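Local coordinates for 2-hydroxyisobutyryl-CoA synthetase (Aquincola tertiaricarbonis, PDB 6HDY), which is an acyl-CoA synthetase of the ANL superfamily of AMP-binding enzymes, with a large AMP-binding domain and a smaller C-terminal domain, at residues A[109-117]-A[331-339]. Sequence-based numbering, arbitrary orientation.
Sequences PFGDYVCVP and ERTSQPMIR
With CG of Q335 anti to its own carbonyl carbon (chi1 -65°) and the chain extended beyond it, the amide reaches past Y113 to the backbone of F110. The Y113 ring, set between its backbone N and carbonyl carbon by chi1 57°, lies almost parallel to that amide, the planes 3° apart, and its CE2 comes within 3.7 Å of Q335 NE2. NE2 donates to F110 O at 3.0 Å, in the carbonyl plane and on a lone pair, while OE1 accepts from the backbone N of G138; both ends of the buried amide are therefore engaged, which fixes its rotation. Q335 N donates to V114 O at 2.9 Å from above the carbonyl plane, and V116 N reaches the same oxygen from the opposite face. Y113 O receives a CA-H...O contact from Q335 CA at 3.2 Å. Beyond this polar strip, C115 SG packs on P336 CD (3.6 Å) and V116 CG2 on S334 CB (3.7 Å), with Y60 of helix 43-64 touching C115 and V116. Both cross-segment hydrogen bonds thus start from Q335, so this one residue ties the loop linking strands 322-329 and 340-347 to carbonyls of the loop after helix 97-106, with apolar contacts alongside.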
loop_
_atom_site.group_PDB
_atom_site.type_symbol
_atom_site.label_atom_id
_atom_site.label_comp_id
_atom_site.label_asym_id
_atom_site.label_seq_id
_atom_site.Cartn_x
_atom_site.Cartn_y
_atom_site.Cartn_z
ATOM N N PRO A 109 6.556 21.302 -6.922
ATOM C CA PRO A 109 6.420 20.501 -5.699
ATOM C C PRO A 109 7.680 19.807 -5.179
ATOM O O PRO A 109 7.718 19.467 -3.992
ATOM C CB PRO A 109 5.354 19.483 -6.094
ATOM C CG PRO A 109 5.548 19.269 -7.576
ATOM C CD PRO A 109 6.243 20.503 -8.123
ATOM N N PHE A 110 8.683 19.550 -6.041
ATOM C CA PHE A 110 9.855 18.738 -5.666
ATOM C C PHE A 110 11.145 19.483 -5.299
ATOM O O PHE A 110 12.118 18.839 -4.899
ATOM C CB PHE A 110 10.147 17.715 -6.776
ATOM C CG PHE A 110 8.934 16.875 -7.075
ATOM C CD1 PHE A 110 8.302 16.146 -6.065
ATOM C CD2 PHE A 110 8.361 16.879 -8.345
ATOM C CE1 PHE A 110 7.132 15.429 -6.326
ATOM C CE2 PHE A 110 7.204 16.132 -8.606
ATOM C CZ PHE A 110 6.616 15.392 -7.599
ATOM N N GLY A 111 11.148 20.805 -5.403
ATOM C CA GLY A 111 12.336 21.580 -5.069
ATOM C C GLY A 111 13.286 21.794 -6.227
ATOM O O GLY A 111 13.125 21.221 -7.315
ATOM N N ASP A 112 14.313 22.608 -5.983
ATOM C CA ASP A 112 15.278 22.905 -7.021
ATOM C C ASP A 112 16.439 21.905 -7.075
ATOM O O ASP A 112 17.446 22.158 -7.741
ATOM C CB ASP A 112 15.750 24.352 -6.948
ATOM C CG ASP A 112 15.356 25.099 -8.197
ATOM O OD1 ASP A 112 14.669 24.492 -9.070
ATOM O OD2 ASP A 112 15.748 26.278 -8.330
ATOM N N TYR A 113 16.245 20.740 -6.459
ATOM C CA TYR A 113 17.200 19.644 -6.469
ATOM C C TYR A 113 16.622 18.408 -7.181
ATOM O O TYR A 113 17.246 17.354 -7.134
ATOM C CB TYR A 113 17.689 19.319 -5.041
ATOM C CG TYR A 113 16.573 18.989 -4.081
ATOM C CD1 TYR A 113 15.828 20.000 -3.475
ATOM C CD2 TYR A 113 16.234 17.668 -3.800
ATOM C CE1 TYR A 113 14.762 19.707 -2.632
ATOM C CE2 TYR A 113 15.180 17.360 -2.937
ATOM C CZ TYR A 113 14.427 18.388 -2.381
ATOM O OH TYR A 113 13.404 18.132 -1.507
ATOM N N VAL A 114 15.462 18.544 -7.867
ATOM C CA VAL A 114 14.808 17.431 -8.567
ATOM C C VAL A 114 15.695 16.837 -9.706
ATOM O O VAL A 114 15.758 15.620 -9.839
ATOM C CB VAL A 114 13.376 17.772 -9.032
ATOM C CG1 VAL A 114 13.355 18.857 -10.119
ATOM C CG2 VAL A 114 12.634 16.524 -9.480
ATOM N N CYS A 115 16.361 17.709 -10.504
ATOM C CA CYS A 115 17.329 17.459 -11.580
ATOM C C CYS A 115 16.704 16.950 -12.853
ATOM O O CYS A 115 17.027 17.454 -13.919
ATOM C CB CYS A 115 18.468 16.548 -11.128
ATOM S SG CYS A 115 19.540 17.262 -9.861
ATOM N N VAL A 116 15.884 15.892 -12.751
ATOM C CA VAL A 116 15.260 15.279 -13.919
ATOM C C VAL A 116 14.112 16.151 -14.415
ATOM O O VAL A 116 13.530 16.887 -13.606
ATOM C CB VAL A 116 14.790 13.817 -13.628
ATOM C CG1 VAL A 116 15.965 12.887 -13.353
ATOM C CG2 VAL A 116 13.735 13.746 -12.529
ATOM N N PRO A 117 13.719 16.066 -15.713
ATOM C CA PRO A 117 12.533 16.814 -16.141
ATOM C C PRO A 117 11.298 16.206 -15.491
ATOM O O PRO A 117 11.314 15.038 -15.099
ATOM C CB PRO A 117 12.494 16.609 -17.663
ATOM C CG PRO A 117 13.814 15.991 -18.029
ATOM C CD PRO A 117 14.260 15.242 -16.816
ATOM N N GLU A 331 24.100 6.592 -7.345
ATOM C CA GLU A 331 23.333 6.011 -8.445
ATOM C C GLU A 331 21.921 6.584 -8.570
ATOM O O GLU A 331 20.968 5.826 -8.803
ATOM C CB GLU A 331 23.293 4.473 -8.292
ATOM C CG GLU A 331 24.640 3.778 -8.457
ATOM C CD GLU A 331 24.628 2.262 -8.480
ATOM O OE1 GLU A 331 23.636 1.654 -8.022
ATOM O OE2 GLU A 331 25.617 1.678 -8.968
ATOM N N ARG A 332 21.772 7.923 -8.432
ATOM C CA ARG A 332 20.468 8.592 -8.560
ATOM C C ARG A 332 20.529 9.878 -9.355
ATOM O O ARG A 332 21.402 10.714 -9.126
ATOM C CB ARG A 332 19.803 8.822 -7.183
ATOM C CG ARG A 332 19.151 7.562 -6.619
ATOM C CD ARG A 332 18.146 7.832 -5.529
ATOM N NE ARG A 332 17.010 8.673 -5.948
ATOM C CZ ARG A 332 16.019 9.032 -5.140
ATOM N NH1 ARG A 332 16.004 8.625 -3.874
ATOM N NH2 ARG A 332 15.033 9.801 -5.589
ATOM N N THR A 333 19.594 10.036 -10.301
ATOM C CA THR A 333 19.491 11.232 -11.138
ATOM C C THR A 333 18.359 12.159 -10.674
ATOM O O THR A 333 18.386 13.342 -10.988
ATOM C CB THR A 333 19.325 10.836 -12.613
ATOM O OG1 THR A 333 18.213 9.943 -12.730
ATOM C CG2 THR A 333 20.592 10.206 -13.208
ATOM N N SER A 334 17.357 11.627 -9.939
ATOM C CA SER A 334 16.192 12.406 -9.462
ATOM C C SER A 334 16.343 12.674 -7.965
ATOM O O SER A 334 16.619 11.734 -7.207
ATOM C CB SER A 334 14.878 11.673 -9.750
ATOM O OG SER A 334 14.638 10.636 -8.806
ATOM N N GLN A 335 16.186 13.958 -7.541
ATOM C CA GLN A 335 16.382 14.388 -6.144
ATOM C C GLN A 335 17.662 13.792 -5.529
ATOM O O GLN A 335 17.596 13.200 -4.453
ATOM C CB GLN A 335 15.131 14.119 -5.282
ATOM C CG GLN A 335 13.921 14.970 -5.742
ATOM C CD GLN A 335 12.718 14.780 -4.831
ATOM O OE1 GLN A 335 12.336 13.659 -4.494
ATOM N NE2 GLN A 335 12.080 15.874 -4.430
ATOM N N PRO A 336 18.855 13.872 -6.211
ATOM C CA PRO A 336 20.054 13.259 -5.607
ATOM C C PRO A 336 20.465 14.000 -4.341
ATOM O O PRO A 336 20.440 15.228 -4.298
ATOM C CB PRO A 336 21.110 13.337 -6.717
ATOM C CG PRO A 336 20.696 14.486 -7.558
ATOM C CD PRO A 336 19.183 14.542 -7.493
ATOM N N MET A 337 20.768 13.251 -3.310
ATOM C CA MET A 337 21.183 13.793 -2.020
ATOM C C MET A 337 22.695 13.760 -1.927
ATOM O O MET A 337 23.297 12.690 -2.058
ATOM C CB MET A 337 20.583 12.989 -0.854
ATOM C CG MET A 337 19.081 13.100 -0.677
ATOM S SD MET A 337 18.346 14.728 -0.415
ATOM C CE MET A 337 19.447 15.500 0.500
ATOM N N ILE A 338 23.310 14.938 -1.765
ATOM C CA ILE A 338 24.766 15.050 -1.673
ATOM C C ILE A 338 25.125 15.604 -0.309
ATOM O O ILE A 338 24.952 16.793 -0.035
ATOM C CB ILE A 338 25.426 15.829 -2.856
ATOM C CG1 ILE A 338 24.940 15.289 -4.220
ATOM C CG2 ILE A 338 26.956 15.762 -2.753
ATOM C CD1 ILE A 338 25.209 16.175 -5.362
ATOM N N ARG A 339 25.634 14.721 0.536
ATOM C CA ARG A 339 26.031 15.010 1.904
ATOM C C ARG A 339 24.829 15.452 2.733
ATOM O O ARG A 339 24.851 16.500 3.367
ATOM C CB ARG A 339 27.246 15.979 1.973
ATOM C CG ARG A 339 28.527 15.213 1.775
ATOM C CD ARG A 339 29.808 16.014 1.789
ATOM N NE ARG A 339 29.963 16.912 2.931
ATOM C CZ ARG A 339 30.477 16.580 4.110
ATOM N NH1 ARG A 339 30.836 15.326 4.359
ATOM N NH2 ARG A 339 30.615 17.493 5.058
#